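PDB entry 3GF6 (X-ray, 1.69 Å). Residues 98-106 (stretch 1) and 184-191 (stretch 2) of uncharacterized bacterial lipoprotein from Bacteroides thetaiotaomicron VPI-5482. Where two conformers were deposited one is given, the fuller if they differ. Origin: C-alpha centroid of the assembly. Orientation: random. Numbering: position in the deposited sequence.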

# COMPACT_ATOMS: atom_id res chain seq x y z
N SER A 98 8.75 2.90 11.15
CA SER A 98 8.16 3.05 9.82
C SER A 98 6.82 2.36 9.66
O SER A 98 6.20 2.51 8.60
CB SER A 98 9.11 2.57 8.74
OG SER A 98 10.23 3.42 8.75
N GLN A 99 6.37 1.62 10.68
CA GLN A 99 5.09 0.85 10.57
C GLN A 99 3.93 1.77 10.95
O GLN A 99 3.44 1.79 12.09
CB GLN A 99 5.15 -0.43 11.40
CG GLN A 99 6.28 -1.38 10.98
CD GLN A 99 6.22 -2.75 11.65
OE1 GLN A 99 5.14 -3.20 12.05
NE2 GLN A 99 7.38 -3.43 11.75
N VAL A 100 3.55 2.58 9.98
CA VAL A 100 2.72 3.76 10.24
C VAL A 100 1.35 3.61 9.59
O VAL A 100 1.24 3.45 8.40
CB VAL A 100 3.41 5.03 9.73
CG1 VAL A 100 2.47 6.25 9.93
CG2 VAL A 100 4.76 5.22 10.47
N PRO A 101 0.29 3.68 10.40
CA PRO A 101 -1.07 3.54 9.88
C PRO A 101 -1.57 4.79 9.10
O PRO A 101 -1.18 5.90 9.41
CB PRO A 101 -1.90 3.38 11.14
CG PRO A 101 -1.11 4.02 12.20
CD PRO A 101 0.33 3.90 11.84
N ILE A 102 -2.44 4.59 8.13
CA ILE A 102 -3.06 5.68 7.40
C ILE A 102 -4.07 6.38 8.31
O ILE A 102 -4.31 7.58 8.17
CB ILE A 102 -3.68 5.15 6.06
CG1 ILE A 102 -4.02 6.31 5.14
CG2 ILE A 102 -4.95 4.28 6.31
CD1 ILE A 102 -4.48 5.88 3.71
N TYR A 103 -4.70 5.63 9.22
CA TYR A 103 -5.69 6.20 10.15
C TYR A 103 -5.64 5.47 11.47
O TYR A 103 -5.44 4.26 11.49
CB TYR A 103 -7.09 6.10 9.56
CG TYR A 103 -8.14 6.85 10.32
CD1 TYR A 103 -8.91 6.22 11.27
CD2 TYR A 103 -8.39 8.20 10.07
CE1 TYR A 103 -9.88 6.88 11.97
CE2 TYR A 103 -9.41 8.88 10.80
CZ TYR A 103 -10.15 8.20 11.72
OH TYR A 103 -11.13 8.82 12.46
N THR A 104 -5.87 6.20 12.56
CA THR A 104 -5.89 5.65 13.93
C THR A 104 -7.25 5.82 14.56
O THR A 104 -7.76 6.94 14.63
CB THR A 104 -4.78 6.31 14.81
OG1 THR A 104 -3.53 6.01 14.21
CG2 THR A 104 -4.74 5.78 16.27
N SER A 105 -7.88 4.72 14.96
CA SER A 105 -9.13 4.74 15.66
C SER A 105 -8.94 5.01 17.15
O SER A 105 -7.91 4.63 17.76
CB SER A 105 -9.87 3.41 15.51
OG SER A 105 -11.16 3.48 16.09
N GLN A 106 -9.94 5.68 17.72
CA GLN A 106 -9.98 5.97 19.15
C GLN A 106 -11.21 5.35 19.85
O GLN A 106 -11.44 5.59 21.04
CB GLN A 106 -9.93 7.50 19.39
CG GLN A 106 -8.67 8.19 18.84
CD GLN A 106 -7.38 7.76 19.49
OE1 GLN A 106 -7.38 7.08 20.54
NE2 GLN A 106 -6.27 8.14 18.88
N SER A 184 -13.49 -3.57 11.66
CA SER A 184 -13.03 -3.19 13.00
C SER A 184 -11.51 -3.09 13.00
O SER A 184 -10.81 -3.95 12.47
CB SER A 184 -13.47 -4.21 14.06
OG SER A 184 -14.88 -4.28 14.18
N PHE A 185 -10.99 -2.03 13.59
CA PHE A 185 -9.55 -1.91 13.78
C PHE A 185 -9.15 -0.89 14.82
O PHE A 185 -9.87 0.10 15.04
CB PHE A 185 -8.84 -1.56 12.48
CG PHE A 185 -9.34 -0.28 11.82
CD1 PHE A 185 -8.86 0.98 12.23
CD2 PHE A 185 -10.25 -0.34 10.77
CE1 PHE A 185 -9.32 2.12 11.62
CE2 PHE A 185 -10.70 0.81 10.17
CZ PHE A 185 -10.23 2.04 10.59
N SER A 186 -7.95 -1.10 15.38
CA SER A 186 -7.26 -0.09 16.17
C SER A 186 -6.57 0.89 15.26
O SER A 186 -6.69 2.09 15.41
CB SER A 186 -6.26 -0.72 17.16
OG SER A 186 -5.37 0.24 17.70
N GLN A 187 -5.81 0.34 14.33
CA GLN A 187 -5.05 1.10 13.37
C GLN A 187 -5.25 0.46 11.99
O GLN A 187 -5.32 -0.75 11.90
CB GLN A 187 -3.55 1.10 13.74
CG GLN A 187 -3.28 1.69 15.10
CD GLN A 187 -1.82 1.57 15.49
OE1 GLN A 187 -1.08 2.56 15.42
NE2 GLN A 187 -1.40 0.38 15.94
N LEU A 188 -5.36 1.31 10.96
CA LEU A 188 -5.56 0.89 9.57
C LEU A 188 -4.31 1.23 8.74
O LEU A 188 -3.84 2.40 8.73
CB LEU A 188 -6.79 1.60 8.99
CG LEU A 188 -7.30 1.14 7.62
CD1 LEU A 188 -7.85 -0.28 7.70
CD2 LEU A 188 -8.39 2.15 7.11
N TYR A 189 -3.83 0.23 8.01
CA TYR A 189 -2.62 0.34 7.18
C TYR A 189 -2.97 0.20 5.71
O TYR A 189 -3.80 -0.65 5.36
CB TYR A 189 -1.59 -0.73 7.57
CG TYR A 189 -1.20 -0.67 9.04
CD1 TYR A 189 -1.94 -1.33 10.03
CD2 TYR A 189 -0.11 0.08 9.45
CE1 TYR A 189 -1.59 -1.26 11.37
CE2 TYR A 189 0.25 0.15 10.83
CZ TYR A 189 -0.50 -0.50 11.77
OH TYR A 189 -0.15 -0.44 13.11
N PHE A 190 -2.35 1.04 4.87
CA PHE A 190 -2.52 0.97 3.39
C PHE A 190 -1.17 1.20 2.75
O PHE A 190 -0.59 2.27 2.89
CB PHE A 190 -3.60 1.94 2.93
CG PHE A 190 -3.97 1.85 1.48
CD1 PHE A 190 -4.16 0.62 0.83
CD2 PHE A 190 -4.20 3.03 0.76
CE1 PHE A 190 -4.52 0.57 -0.54
CE2 PHE A 190 -4.55 2.99 -0.59
CZ PHE A 190 -4.70 1.75 -1.23
N ASN A 191 -0.64 0.12 2.15
CA ASN A 191 0.73 0.10 1.67
C ASN A 191 0.90 -0.75 0.42
O ASN A 191 0.05 -1.59 0.11
CB ASN A 191 1.72 -0.47 2.71
CG ASN A 191 1.73 0.30 4.00
OD1 ASN A 191 2.58 1.20 4.24
ND2 ASN A 191 0.80 -0.04 4.87
O HOH W 1 2.38 -0.01 13.85
O HOH W 2 -0.24 2.38 6.23
O HOH W 3 -1.16 5.12 15.58
O HOH W 4 -11.54 0.92 16.95

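The apolar centre of this contact lies around Ile102, which is buried. Its CG2 meets CD2 of Leu188 at 4.1 Å, and its CD1 meets CB of Phe190, also at 4.1 Å. That same CD1 sits at the edge of the Phe190 ring. Next to it, Pro101 packs on Tyr189. Pro101 CB lies over one face of the Tyr189 ring, 4.2 Å from its centroid, a CH-pi contact in which a slightly polarised C-H group meets the pi cloud. On the side of the sheet that carries Tyr103 and Leu188, Tyr103 CD1 and Phe185 CE1 approach edge to edge at 4.1 Å.

The backbones run antiparallel, and touching residues are at least 80 positions apart in sequence. Tyr103 and Leu188 form a hydrogen-bonded pair. Leu188 N donates to Tyr103 O at 3.0 Å and nearly straight, with an angle of 173°. The return bond, Tyr103 N to Leu188 O, is weak at 3.4 Å. Leu188 O also accepts from Ile102 N at 2.7 Å, so one carbonyl serves two successive amides. Thr104 and Gln187 follow as a non-hydrogen-bonded pair, with their side chains on the other face. Beyond them, Ser105 N donates to Ser186 O at 2.9 Å.

Water completes the polar edge. Water 3 joins the side chains of Thr104 and Gln187: it lies 2.9 Å from Thr104 OG1 and donates to Gln187 OE1 at 2.6 Å. The two side-chain oxygens, Thr104 OG1 and Gln187 OE1, are themselves 4.4 Å apart. Water 4 links Ser105 OG and Phe185 O, at 2.7 Å from each. Water 1 lies 2.7 Å from both Gln99 O and Tyr189 OH. Water 2 accepts from Phe190 N and donates to Val100 O, each at 2.8 Å, bridging the backbones where no direct hydrogen bond joins these residues.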